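Local coordinates for potential RNA-dependent RNA polymerase (Human picobirnavirus, PDB 5I62), which catalyses RNA-templated RNA synthesis from ribonucleoside triphosphates, probably for both transcription and replication of the viral genome, at residues V76-S80 and R425-E430; A181-R187 and Q200-F206; L399-H403 and G415-R421; K441-L445 and I479-L483; I486-A490 and G520-W524. The contacts are given in a common frame with arbitrary orientation. Residue numbers count along the deposited sequence, not the author numbering.

Contact 1 touches both contacts 2 and 3, which themselves stay about 8 Å apart between nearest atoms. It meets contact 2 through a salt bridge, Glu-430 OE2 to Arg-187 NE at 2.6 Å, and contact 3 where Val-76 CG2 lies 3.4 Å from Met-420 O; contacts 1 and 3 share helix 419-427. Contact 2 probably lies in the fingers and contact 3 near the palm-to-thumb passage, which would place contact 1 between them. Contact 4 packs turn 479-482 on helix 441-451; contact 5 joins two C-terminal pieces beside that helix. Their centres are about 10 Å apart, and Lys-441 NZ to Glu-489 OE1 at 2.6 Å joins them. Contact 4 stays about 6 Å from contact 1 between nearest atoms.

Contact 1 of 5, residues V76-S80 and R425-E430; sequences VGPMS and RLAMQE
Met-79, Met-428 and Glu-430 bury most of the surface here. The irregular loop 76-80 is extended through Pro-78 (-61/156), with Gly-77 at 164/-165 (no room for a CB), then bends at Met-79 and Ser-80 (psi near -10°). Beside it run the last turn of helix 419-427 and residues 428-430, CA atoms 5.8 Å apart at Pro-78/Met-428 and 4.1 Å at Ser-80/Glu-430. Met-79 (m, t, p) puts SD 3.5 Å from Met-428 O and CE 4.4 Å from Arg-425 CZ, over one face of the guanidinium, whose NE is salt-bridged to Glu-190. Met-428 (m, m, t) packs CG 3.6 Å from Gly-77 O and SD 4.0 Å from Pro-78 CA. This loop against what is probably a thumb helix is consistent with fingers-to-thumb bridging in closed right-hand polymerases. No direct hydrogen bond crosses; water 1 links Met-79 N (2.9 Å) to Gln-429 O (2.7 Å), water 2 Ser-80 O (2.7 Å) to Glu-430 O (3.2 Å). Glu-430 CG lies 3.8 Å from Met-79 O; its carboxylate pairs with Arg-187.

Contact 2 of 5, residues A181-R187 and Q200-F206; sequences AAVLGWR and QRVVWMF
Strands 182-187 and 200-205 pair antiparallel, axes 4.4 Å apart at closest approach, 143° between directions. Three hydrogen-bonded pairs each satisfy two donors and two acceptors: Val-183 N to Met-205 O (2.9 Å) with Met-205 N to Val-183 O (3.0 Å), Gly-185 N to Val-203 O (2.7 Å) with Val-203 N to Gly-185 O (3.1 Å), and Arg-187 N to Arg-201 O (3.2 Å) with Arg-201 N to Arg-187 O (2.9 Å). Leu-184/Trp-204 and Trp-186/Val-202 are the intervening non-hydrogen-bonded pairs. Water 3 donates to Ala-181 O and Met-205 O, both at 2.7 Å. Trp-186 (chi1 t) NE1 donates to Gln-200 OE1 (2.8 Å), which also accepts from Leu-83 N, while Gln-200 NE2 bonds to Val-81 O and Val-198 O. An ideal CB on Gly-185 would fall 2.3 Å from Met-205 CE. Arg-187 NH1 and Arg-201 NH1 lie 4.4 Å apart; Glu-430 pairs with Arg-187. Such an arginine-bearing beta hairpin is consistent with motif F in the fingers of viral RNA polymerases.

Contact 3 of 5, residues L399-H403 and G415-R421; sequences LRRWH and GVYSTMR
A short antiparallel beta hairpin, strands 401-404 and 416-417, makes this largely buried contact and runs directly into helix 419-427. Its core is the hydrogen-bonded pair Trp-402/Val-416, CA atoms 4.9 Å apart, with Trp-402 N to Val-416 O at 2.9 Å and Val-416 N to Trp-402 O at 2.8 Å. On the same sheet face, Trp-402 (chi1 t) places CE3 3.6 Å from Val-416 CG2, a methyl at the ring edge. Gly-415 CA sits over the His-403 ring, 3.7 Å from its centroid, a CH-pi contact; an ideal CB there would be only 3.0 Å from His-403 CE1. Strand 401-404 is the middle of a three-stranded sheet: its pairing with 395-398 is consistent with motif E of viral RNA polymerases, the palm-to-thumb passage, and 416-417 adds the outer strand leading into what is probably a thumb helix. Ser-418 is the N-cap: its OG accepts from Arg-421 N at 3.0 Å. Water 4 joins Arg-400 O (2.7 Å) to Ser-418 N (2.9 Å). Arg-401 bends (chi1 m, chi2 p), bringing CZ 3.7 Å from Tyr-417 CD1 while its NH1 donates to Leu-399 O at 2.7 Å. Despite like charge, the guanidinium of Arg-400 stacks on that of Arg-421, centres 4.2 Å apart and planes at 29°; Arg-421 (t, t, t) also has a long, weak ion pair with Glu-190.

Contact 4 of 5, residues K441-L445 and I479-L483; sequences KMVTL and IPGFL
A beta turn packs against a helix here: the type II turn Ile-479 to Phe-482, in the C-terminal part of the chain, faces the first turn of helix 441-451, probably a thumb helix. The backbones stay apart, the nearest CA atoms being those of Lys-441 and Ile-479 at 8.1 Å, so side chains alone bridge the gap, and no hydrogen bond crosses it. Along the helix, Leu-445 N bonds to Lys-441 O at 2.9 Å. Ile-479 (chi1 m, chi2 t) points toward the helix, with CD1 3.7 Å from Thr-444 OG1 and CG2 4.1 Å from Lys-441 CE; the amine of extended Lys-441 passes the turn to form a salt bridge with Glu-489. Pro-480 (phi/psi -55/131) and Gly-481 (77/-13) occupy the two central positions of the turn and keep clear of the helix; the positive phi of Gly-481 favours glycine. The turn closes through Phe-482 N to Ile-479 O at 2.9 Å. Leu-483, the next residue, makes no contact with the helix segment. Phe-482 itself buries the largest area: with chi1 near 179° its ring reaches the helix and meets residues spaced one turn apart on it, CD1 at 4.0 Å from Lys-441 CG and CZ at 3.6 Å from Leu-445 CD2. On the other side of the ring from CD1, Phe-482 CE2 lies 3.7 Å from Thr-444 CG2.

Contact 5 of 5, residues I486-A490 and G520-W524; sequences IAGEA and GIENW
A short helix meets a 3-10 turn: 486-490 is the start of helix 486-491 and 521-523 is a single 3-10 segment leading into helix 525-532, both in the C-terminal region that packs on helix 441-451. The closest CA atoms are those of Ala-487 and Glu-522, 5.7 Å apart. Regular geometry is held within each side by Ala-490 N to Ile-486 O at 2.8 Å, Asn-523 N to Gly-520 O at 2.9 Å and Trp-524 N to Ile-521 O at 3.0 Å. Ile-521 (chi1 t, chi2 t) is the bump. It fills the shallow hollow left by the small side chains of Ala-487 and Ala-490, with CG2 3.6 Å from Ala-487 CA and 4.1 Å from Ala-490 CB. Ile-486 (chi1 t, chi2 92°, between wells) forms the wall of that hollow, and its CG1 lies 3.5 Å from Ile-521 CD1. Leu-445 of helix 441-451 also touches both isoleucines. Ile-486 CG2, in turn, presses toward the backbone of the 3-10 turn, 4.0 Å from Glu-522 CA. The side chain of Glu-522 folds over the helix start, where its OE2 lies 3.9 Å from Ala-487 CB.

Contact 1 of 5, residues V76-S80 and R425-E430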
# COMPACT_ATOMS: atom_id res chain seq x y z
N VAL A 76 3.08 -13.43 12.53
CA VAL A 76 2.16 -12.97 13.56
C VAL A 76 2.93 -12.43 14.75
O VAL A 76 3.92 -13.04 15.20
CB VAL A 76 1.21 -14.12 13.95
CG1 VAL A 76 0.39 -13.75 15.16
CG2 VAL A 76 0.29 -14.45 12.76
N GLY A 77 2.53 -11.27 15.24
CA GLY A 77 3.17 -10.66 16.38
C GLY A 77 2.81 -9.19 16.53
O GLY A 77 1.87 -8.68 15.92
N PRO A 78 3.59 -8.48 17.35
CA PRO A 78 3.29 -7.06 17.60
C PRO A 78 3.36 -6.23 16.32
O PRO A 78 4.02 -6.60 15.35
CB PRO A 78 4.39 -6.64 18.59
CG PRO A 78 4.85 -7.94 19.24
CD PRO A 78 4.72 -8.98 18.15
N MET A 79 2.65 -5.10 16.34
CA MET A 79 2.72 -4.10 15.28
C MET A 79 3.00 -2.69 15.78
O MET A 79 3.19 -1.79 14.96
CB MET A 79 1.40 -4.05 14.50
CG MET A 79 0.91 -5.38 14.03
SD MET A 79 -0.85 -5.30 13.64
CE MET A 79 -0.79 -4.29 12.17
N SER A 80 3.02 -2.46 17.08
CA SER A 80 3.06 -1.11 17.61
C SER A 80 4.46 -0.62 17.93
O SER A 80 4.64 0.57 18.21
CB SER A 80 2.19 -1.03 18.85
OG SER A 80 2.72 -1.90 19.84
N ARG A 425 -3.80 -9.84 13.68
CA ARG A 425 -4.27 -8.46 13.61
C ARG A 425 -5.42 -8.21 14.57
O ARG A 425 -5.56 -7.09 15.08
CB ARG A 425 -4.69 -8.13 12.18
CG ARG A 425 -3.53 -8.22 11.24
CD ARG A 425 -3.76 -7.46 9.97
NE ARG A 425 -2.48 -7.31 9.29
CZ ARG A 425 -2.17 -6.29 8.50
NH1 ARG A 425 -3.06 -5.33 8.28
NH2 ARG A 425 -0.97 -6.24 7.93
N LEU A 426 -6.28 -9.20 14.79
CA LEU A 426 -7.33 -9.05 15.79
C LEU A 426 -6.74 -8.88 17.19
O LEU A 426 -7.29 -8.16 18.03
CB LEU A 426 -8.27 -10.24 15.74
CG LEU A 426 -9.14 -10.35 14.49
CD1 LEU A 426 -9.91 -11.66 14.48
CD2 LEU A 426 -10.09 -9.16 14.39
N ALA A 427 -5.61 -9.54 17.45
CA ALA A 427 -5.05 -9.56 18.79
C ALA A 427 -4.11 -8.39 19.07
O ALA A 427 -3.95 -7.98 20.22
CB ALA A 427 -4.32 -10.88 19.02
N MET A 428 -3.52 -7.81 18.02
CA MET A 428 -2.45 -6.83 18.15
C MET A 428 -2.79 -5.61 17.30
O MET A 428 -3.21 -5.75 16.16
CB MET A 428 -1.12 -7.40 17.67
CG MET A 428 -0.63 -8.56 18.48
SD MET A 428 0.10 -7.87 19.96
CE MET A 428 0.92 -9.32 20.62
N GLN A 429 -2.56 -4.42 17.84
CA GLN A 429 -2.84 -3.23 17.07
C GLN A 429 -1.61 -2.35 16.95
O GLN A 429 -0.65 -2.46 17.73
CB GLN A 429 -4.00 -2.43 17.67
CG GLN A 429 -3.77 -1.98 19.08
CD GLN A 429 -5.07 -1.54 19.73
OE1 GLN A 429 -6.12 -1.51 19.07
NE2 GLN A 429 -5.01 -1.19 21.02
N GLU A 430 -1.65 -1.48 15.95
CA GLU A 430 -0.53 -0.62 15.62
C GLU A 430 -0.46 0.61 16.52
O GLU A 430 0.63 1.10 16.82
CB GLU A 430 -0.64 -0.18 14.17
CG GLU A 430 0.53 0.61 13.68
CD GLU A 430 0.42 0.88 12.20
OE1 GLU A 430 -0.52 0.36 11.56
OE2 GLU A 430 1.28 1.62 11.69
O HOH W 1 0.88 -4.53 18.61
O HOH W 2 2.97 2.68 18.26

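Contact 2 of 5, residues A181-R187 and Q200-F206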
# COMPACT_ATOMS: atom_id res chain seq x y z
N ALA A 181 8.90 20.25 2.42
CA ALA A 181 9.60 19.05 2.85
C ALA A 181 8.59 17.99 3.26
O ALA A 181 7.62 18.29 3.97
CB ALA A 181 10.57 19.34 4.00
N ALA A 182 8.83 16.75 2.84
CA ALA A 182 8.11 15.64 3.43
C ALA A 182 8.48 15.53 4.91
O ALA A 182 9.57 15.93 5.33
CB ALA A 182 8.44 14.31 2.73
N VAL A 183 7.57 15.00 5.70
CA VAL A 183 7.84 14.73 7.11
C VAL A 183 7.98 13.23 7.30
O VAL A 183 7.16 12.46 6.79
CB VAL A 183 6.73 15.31 8.00
CG1 VAL A 183 6.84 14.76 9.42
CG2 VAL A 183 6.80 16.85 8.00
N LEU A 184 9.01 12.82 8.05
CA LEU A 184 9.25 11.40 8.32
C LEU A 184 8.12 10.84 9.16
O LEU A 184 7.95 11.23 10.33
CB LEU A 184 10.59 11.20 9.02
CG LEU A 184 10.92 9.72 9.33
CD1 LEU A 184 11.13 8.90 8.05
CD2 LEU A 184 12.13 9.58 10.25
N GLY A 185 7.35 9.92 8.58
CA GLY A 185 6.33 9.17 9.29
C GLY A 185 6.70 7.70 9.43
O GLY A 185 7.76 7.23 9.02
N TRP A 186 5.77 6.95 10.03
CA TRP A 186 6.07 5.59 10.44
C TRP A 186 4.81 4.74 10.36
O TRP A 186 3.71 5.21 10.65
CB TRP A 186 6.64 5.56 11.86
CG TRP A 186 6.87 4.17 12.41
CD1 TRP A 186 8.02 3.44 12.32
CD2 TRP A 186 5.94 3.38 13.15
NE1 TRP A 186 7.85 2.22 12.95
CE2 TRP A 186 6.59 2.16 13.47
CE3 TRP A 186 4.63 3.57 13.58
CZ2 TRP A 186 5.96 1.15 14.20
CZ3 TRP A 186 4.00 2.57 14.30
CH2 TRP A 186 4.67 1.38 14.61
N ARG A 187 4.99 3.48 9.95
CA ARG A 187 3.96 2.45 10.08
C ARG A 187 4.62 1.17 10.54
O ARG A 187 5.70 0.81 10.07
CB ARG A 187 3.21 2.17 8.76
CG ARG A 187 2.40 3.35 8.23
CD ARG A 187 1.31 3.77 9.20
NE ARG A 187 0.35 2.69 9.47
CZ ARG A 187 -0.65 2.38 8.66
NH1 ARG A 187 -0.83 3.06 7.53
NH2 ARG A 187 -1.48 1.39 8.98
N GLN A 200 9.72 -1.73 10.37
CA GLN A 200 9.72 -0.28 10.58
C GLN A 200 9.55 0.42 9.23
O GLN A 200 10.52 0.82 8.58
CB GLN A 200 11.00 0.15 11.30
CG GLN A 200 11.28 -0.62 12.59
CD GLN A 200 10.30 -0.27 13.69
OE1 GLN A 200 10.12 0.90 14.03
NE2 GLN A 200 9.68 -1.30 14.28
N ARG A 201 8.30 0.61 8.82
CA ARG A 201 8.04 1.22 7.52
C ARG A 201 8.26 2.74 7.58
O ARG A 201 7.85 3.40 8.53
CB ARG A 201 6.61 0.92 7.06
CG ARG A 201 6.34 -0.54 6.69
CD ARG A 201 4.97 -0.68 5.99
NE ARG A 201 4.63 0.51 5.20
CZ ARG A 201 3.44 1.12 5.23
NH1 ARG A 201 2.45 0.64 5.97
NH2 ARG A 201 3.24 2.21 4.50
N VAL A 202 8.91 3.28 6.55
CA VAL A 202 9.07 4.72 6.41
C VAL A 202 7.89 5.25 5.60
O VAL A 202 7.55 4.69 4.56
CB VAL A 202 10.40 5.06 5.74
CG1 VAL A 202 10.46 6.53 5.38
CG2 VAL A 202 11.57 4.68 6.63
N VAL A 203 7.26 6.31 6.11
CA VAL A 203 6.23 7.03 5.37
C VAL A 203 6.76 8.42 5.07
O VAL A 203 7.26 9.11 5.97
CB VAL A 203 4.90 7.12 6.16
CG1 VAL A 203 3.85 7.88 5.34
CG2 VAL A 203 4.40 5.74 6.50
N TRP A 204 6.65 8.83 3.80
CA TRP A 204 6.94 10.20 3.39
C TRP A 204 5.62 10.98 3.43
O TRP A 204 4.80 10.85 2.53
CB TRP A 204 7.58 10.24 2.01
CG TRP A 204 8.96 9.65 1.94
CD1 TRP A 204 9.33 8.36 2.19
CD2 TRP A 204 10.17 10.36 1.64
NE1 TRP A 204 10.69 8.22 2.04
CE2 TRP A 204 11.23 9.43 1.72
CE3 TRP A 204 10.46 11.69 1.32
CZ2 TRP A 204 12.55 9.79 1.47
CZ3 TRP A 204 11.77 12.05 1.07
CH2 TRP A 204 12.81 11.10 1.16
N MET A 205 5.42 11.77 4.48
CA MET A 205 4.17 12.53 4.63
C MET A 205 4.34 13.84 3.86
O MET A 205 5.09 14.73 4.27
CB MET A 205 3.88 12.78 6.11
CG MET A 205 3.54 11.51 6.89
SD MET A 205 3.46 11.85 8.67
CE MET A 205 3.00 10.25 9.26
N PHE A 206 3.66 13.95 2.72
CA PHE A 206 3.90 15.01 1.75
C PHE A 206 3.15 16.28 2.12
O PHE A 206 2.09 16.22 2.73
CB PHE A 206 3.46 14.57 0.35
CG PHE A 206 4.53 13.91 -0.46
CD1 PHE A 206 5.25 12.85 0.06
CD2 PHE A 206 4.82 14.35 -1.73
CE1 PHE A 206 6.23 12.22 -0.68
CE2 PHE A 206 5.81 13.72 -2.49
CZ PHE A 206 6.52 12.66 -1.95
O HOH W 3 5.15 17.46 4.49

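Contact 3 of 5, residues L399-H403 and G415-R421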
# COMPACT_ATOMS: atom_id res chain seq x y z
N LEU A 399 -1.29 -10.19 -3.31
CA LEU A 399 -1.86 -9.28 -2.31
C LEU A 399 -2.20 -10.01 -1.02
O LEU A 399 -3.22 -9.74 -0.38
CB LEU A 399 -3.09 -8.55 -2.86
CG LEU A 399 -2.87 -7.78 -4.16
CD1 LEU A 399 -4.15 -7.06 -4.59
CD2 LEU A 399 -1.70 -6.80 -4.05
N ARG A 400 -1.34 -10.96 -0.64
CA ARG A 400 -1.49 -11.79 0.55
C ARG A 400 -2.79 -12.60 0.55
O ARG A 400 -3.32 -12.95 1.61
CB ARG A 400 -1.38 -10.95 1.83
CG ARG A 400 0.03 -10.42 2.06
CD ARG A 400 0.12 -9.68 3.40
NE ARG A 400 1.07 -8.56 3.38
CZ ARG A 400 2.39 -8.70 3.37
NH1 ARG A 400 2.95 -9.91 3.39
NH2 ARG A 400 3.17 -7.62 3.36
N ARG A 401 -3.29 -12.96 -0.64
CA ARG A 401 -4.38 -13.91 -0.78
C ARG A 401 -3.92 -15.10 -1.61
O ARG A 401 -3.22 -14.94 -2.61
CB ARG A 401 -5.60 -13.30 -1.47
CG ARG A 401 -6.56 -12.58 -0.56
CD ARG A 401 -6.14 -11.16 -0.45
NE ARG A 401 -7.11 -10.33 0.27
CZ ARG A 401 -6.78 -9.14 0.77
NH1 ARG A 401 -5.52 -8.72 0.64
NH2 ARG A 401 -7.68 -8.40 1.40
N TRP A 402 -4.37 -16.29 -1.21
CA TRP A 402 -4.08 -17.54 -1.91
C TRP A 402 -5.20 -17.84 -2.89
O TRP A 402 -6.37 -17.64 -2.59
CB TRP A 402 -3.94 -18.65 -0.88
CG TRP A 402 -3.83 -20.07 -1.35
CD1 TRP A 402 -2.69 -20.77 -1.56
CD2 TRP A 402 -4.91 -20.99 -1.57
NE1 TRP A 402 -2.98 -22.06 -1.92
CE2 TRP A 402 -4.34 -22.22 -1.94
CE3 TRP A 402 -6.30 -20.89 -1.51
CZ2 TRP A 402 -5.10 -23.34 -2.24
CZ3 TRP A 402 -7.07 -22.00 -1.81
CH2 TRP A 402 -6.46 -23.22 -2.16
N HIS A 403 -4.82 -18.28 -4.08
CA HIS A 403 -5.78 -18.73 -5.09
C HIS A 403 -5.33 -20.08 -5.62
O HIS A 403 -4.14 -20.37 -5.69
CB HIS A 403 -5.90 -17.76 -6.27
CG HIS A 403 -6.09 -16.32 -5.89
ND1 HIS A 403 -7.29 -15.66 -6.07
CD2 HIS A 403 -5.23 -15.40 -5.40
CE1 HIS A 403 -7.16 -14.40 -5.69
NE2 HIS A 403 -5.92 -14.22 -5.27
N GLY A 415 -9.96 -15.23 -3.72
CA GLY A 415 -8.76 -15.08 -2.92
C GLY A 415 -9.01 -15.42 -1.46
O GLY A 415 -9.94 -14.91 -0.84
N VAL A 416 -8.17 -16.28 -0.90
CA VAL A 416 -8.30 -16.72 0.47
C VAL A 416 -7.28 -15.97 1.32
O VAL A 416 -6.07 -16.07 1.09
CB VAL A 416 -8.10 -18.25 0.59
CG1 VAL A 416 -8.21 -18.66 2.07
CG2 VAL A 416 -9.14 -18.99 -0.27
N TYR A 417 -7.77 -15.21 2.28
CA TYR A 417 -6.91 -14.52 3.23
C TYR A 417 -6.55 -15.47 4.37
O TYR A 417 -7.33 -16.35 4.74
CB TYR A 417 -7.63 -13.28 3.74
CG TYR A 417 -6.77 -12.27 4.46
CD1 TYR A 417 -6.13 -11.25 3.76
CD2 TYR A 417 -6.63 -12.30 5.83
CE1 TYR A 417 -5.36 -10.29 4.42
CE2 TYR A 417 -5.88 -11.36 6.51
CZ TYR A 417 -5.24 -10.36 5.80
OH TYR A 417 -4.49 -9.44 6.47
N SER A 418 -5.34 -15.31 4.90
CA SER A 418 -4.89 -16.17 5.99
C SER A 418 -5.68 -15.90 7.26
O SER A 418 -5.68 -14.77 7.76
CB SER A 418 -3.41 -15.95 6.25
OG SER A 418 -3.02 -16.57 7.45
N THR A 419 -6.32 -16.93 7.82
CA THR A 419 -6.93 -16.77 9.13
C THR A 419 -5.88 -16.52 10.20
O THR A 419 -6.15 -15.83 11.20
CB THR A 419 -7.77 -17.99 9.51
OG1 THR A 419 -6.95 -19.18 9.48
CG2 THR A 419 -8.95 -18.15 8.55
N MET A 420 -4.68 -17.08 10.03
CA MET A 420 -3.63 -16.85 11.02
C MET A 420 -3.21 -15.39 11.03
O MET A 420 -3.07 -14.77 12.09
CB MET A 420 -2.42 -17.76 10.78
CG MET A 420 -2.69 -19.26 11.02
SD MET A 420 -3.21 -19.65 12.71
CE MET A 420 -1.94 -18.88 13.66
N ARG A 421 -3.01 -14.81 9.84
CA ARG A 421 -2.73 -13.39 9.76
C ARG A 421 -3.86 -12.56 10.36
O ARG A 421 -3.62 -11.58 11.08
CB ARG A 421 -2.47 -12.97 8.32
CG ARG A 421 -2.06 -11.50 8.17
CD ARG A 421 -1.52 -11.28 6.78
NE ARG A 421 -0.97 -9.94 6.53
CZ ARG A 421 0.25 -9.55 6.87
NH1 ARG A 421 1.08 -10.36 7.53
NH2 ARG A 421 0.65 -8.32 6.56
O HOH W 4 -3.42 -13.14 4.35

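Contact 4 of 5, residues K441-L445 and I479-L483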
# COMPACT_ATOMS: atom_id res chain seq x y z
N LYS A 441 -17.17 0.81 20.01
CA LYS A 441 -17.65 0.60 18.65
C LYS A 441 -16.51 0.60 17.64
O LYS A 441 -16.50 -0.19 16.70
CB LYS A 441 -18.69 1.66 18.28
CG LYS A 441 -20.06 1.40 18.86
CD LYS A 441 -21.07 2.43 18.39
CE LYS A 441 -22.32 2.39 19.26
NZ LYS A 441 -23.25 3.50 18.90
N MET A 442 -15.52 1.47 17.84
CA MET A 442 -14.42 1.54 16.88
C MET A 442 -13.54 0.30 16.95
O MET A 442 -13.01 -0.14 15.93
CB MET A 442 -13.62 2.83 17.08
CG MET A 442 -14.40 4.06 16.60
SD MET A 442 -13.57 5.66 16.69
CE MET A 442 -12.65 5.67 15.15
N VAL A 443 -13.40 -0.29 18.14
CA VAL A 443 -12.71 -1.57 18.25
C VAL A 443 -13.42 -2.62 17.40
O VAL A 443 -12.79 -3.33 16.60
CB VAL A 443 -12.62 -2.03 19.72
CG1 VAL A 443 -11.96 -3.39 19.81
CG2 VAL A 443 -11.84 -1.02 20.56
N THR A 444 -14.74 -2.72 17.55
CA THR A 444 -15.52 -3.70 16.82
C THR A 444 -15.48 -3.46 15.32
O THR A 444 -15.43 -4.42 14.53
CB THR A 444 -16.97 -3.70 17.31
OG1 THR A 444 -17.00 -3.97 18.72
CG2 THR A 444 -17.79 -4.76 16.58
N LEU A 445 -15.53 -2.20 14.90
CA LEU A 445 -15.42 -1.90 13.47
C LEU A 445 -14.09 -2.39 12.92
O LEU A 445 -14.03 -2.93 11.81
CB LEU A 445 -15.59 -0.41 13.22
CG LEU A 445 -17.02 0.10 13.45
CD1 LEU A 445 -17.04 1.60 13.42
CD2 LEU A 445 -17.95 -0.45 12.38
N ILE A 479 -23.92 -5.22 20.91
CA ILE A 479 -24.05 -3.76 20.91
C ILE A 479 -25.41 -3.42 20.33
O ILE A 479 -25.62 -3.53 19.11
CB ILE A 479 -22.90 -3.10 20.13
CG1 ILE A 479 -21.55 -3.62 20.61
CG2 ILE A 479 -22.98 -1.57 20.25
CD1 ILE A 479 -20.33 -2.91 19.98
N PRO A 480 -26.38 -3.02 21.15
CA PRO A 480 -27.75 -2.82 20.66
C PRO A 480 -27.81 -1.85 19.48
O PRO A 480 -27.21 -0.77 19.51
CB PRO A 480 -28.49 -2.27 21.89
CG PRO A 480 -27.70 -2.78 23.07
CD PRO A 480 -26.25 -2.78 22.60
N GLY A 481 -28.51 -2.26 18.43
CA GLY A 481 -28.64 -1.48 17.22
C GLY A 481 -27.44 -1.48 16.29
O GLY A 481 -27.57 -1.07 15.13
N PHE A 482 -26.28 -1.95 16.75
CA PHE A 482 -25.04 -1.72 16.02
C PHE A 482 -25.09 -2.32 14.62
O PHE A 482 -24.86 -1.62 13.62
CB PHE A 482 -23.87 -2.30 16.82
CG PHE A 482 -22.55 -2.13 16.14
CD1 PHE A 482 -21.93 -0.89 16.10
CD2 PHE A 482 -21.92 -3.21 15.55
CE1 PHE A 482 -20.71 -0.73 15.48
CE2 PHE A 482 -20.69 -3.05 14.94
CZ PHE A 482 -20.08 -1.81 14.90
N LEU A 483 -25.37 -3.62 14.52
CA LEU A 483 -25.36 -4.28 13.22
C LEU A 483 -26.43 -3.70 12.29
O LEU A 483 -26.21 -3.57 11.08
CB LEU A 483 -25.56 -5.79 13.40
CG LEU A 483 -24.35 -6.55 13.95
CD1 LEU A 483 -24.65 -8.03 14.07
CD2 LEU A 483 -23.11 -6.32 13.08

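Contact 5 of 5, residues I486-A490 and G520-W524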
# COMPACT_ATOMS: atom_id res chain seq x y z
N ILE A 486 -25.09 -0.25 10.72
CA ILE A 486 -23.63 -0.38 10.69
C ILE A 486 -23.00 0.63 9.73
O ILE A 486 -21.93 1.18 10.02
CB ILE A 486 -23.21 -1.82 10.36
CG1 ILE A 486 -21.69 -1.94 10.43
CG2 ILE A 486 -23.70 -2.26 9.00
CD1 ILE A 486 -21.18 -2.37 11.76
N ALA A 487 -23.63 0.90 8.59
CA ALA A 487 -23.14 1.96 7.72
C ALA A 487 -23.06 3.28 8.48
O ALA A 487 -22.07 4.01 8.39
CB ALA A 487 -24.01 2.08 6.47
N GLY A 488 -24.09 3.57 9.29
CA GLY A 488 -24.09 4.79 10.07
C GLY A 488 -23.00 4.83 11.12
O GLY A 488 -22.23 5.79 11.20
N GLU A 489 -22.91 3.78 11.95
CA GLU A 489 -21.85 3.71 12.95
C GLU A 489 -20.48 3.84 12.29
O GLU A 489 -19.58 4.49 12.83
CB GLU A 489 -21.92 2.40 13.73
CG GLU A 489 -23.24 2.13 14.44
CD GLU A 489 -23.46 2.99 15.68
OE1 GLU A 489 -23.98 2.45 16.69
OE2 GLU A 489 -23.12 4.19 15.66
N ALA A 490 -20.33 3.26 11.09
CA ALA A 490 -19.08 3.39 10.35
C ALA A 490 -18.76 4.84 10.03
O ALA A 490 -17.59 5.24 10.07
CB ALA A 490 -19.16 2.56 9.06
N GLY A 520 -19.11 0.30 1.94
CA GLY A 520 -19.89 -0.87 1.56
C GLY A 520 -20.10 -1.86 2.70
O GLY A 520 -20.38 -3.04 2.47
N ILE A 521 -19.99 -1.36 3.94
CA ILE A 521 -19.94 -2.26 5.09
C ILE A 521 -21.26 -3.01 5.26
O ILE A 521 -21.26 -4.17 5.69
CB ILE A 521 -19.58 -1.50 6.38
CG1 ILE A 521 -19.38 -2.51 7.51
CG2 ILE A 521 -20.66 -0.50 6.74
CD1 ILE A 521 -18.65 -1.95 8.72
N GLU A 522 -22.39 -2.37 4.95
CA GLU A 522 -23.66 -3.06 5.10
C GLU A 522 -23.70 -4.33 4.25
O GLU A 522 -24.43 -5.28 4.57
CB GLU A 522 -24.83 -2.13 4.75
CG GLU A 522 -26.04 -2.32 5.67
CD GLU A 522 -26.79 -1.02 5.94
OE1 GLU A 522 -27.41 -0.49 4.99
OE2 GLU A 522 -26.77 -0.53 7.11
N ASN A 523 -22.89 -4.39 3.20
CA ASN A 523 -22.86 -5.53 2.29
C ASN A 523 -21.79 -6.55 2.63
O ASN A 523 -21.66 -7.55 1.90
CB ASN A 523 -22.66 -5.04 0.85
CG ASN A 523 -23.09 -6.08 -0.18
OD1 ASN A 523 -24.21 -6.60 -0.11
ND2 ASN A 523 -22.21 -6.37 -1.15
N TRP A 524 -21.02 -6.36 3.70
CA TRP A 524 -19.95 -7.30 4.00
C TRP A 524 -20.50 -8.67 4.38
O TRP A 524 -21.54 -8.78 5.03
CB TRP A 524 -19.06 -6.77 5.13
CG TRP A 524 -18.18 -5.62 4.77
CD1 TRP A 524 -18.09 -5.00 3.55
CD2 TRP A 524 -17.25 -4.94 5.63
NE1 TRP A 524 -17.17 -3.98 3.61
CE2 TRP A 524 -16.64 -3.93 4.87
CE3 TRP A 524 -16.89 -5.10 6.97
CZ2 TRP A 524 -15.69 -3.07 5.41
CZ3 TRP A 524 -15.94 -4.26 7.50
CH2 TRP A 524 -15.35 -3.25 6.72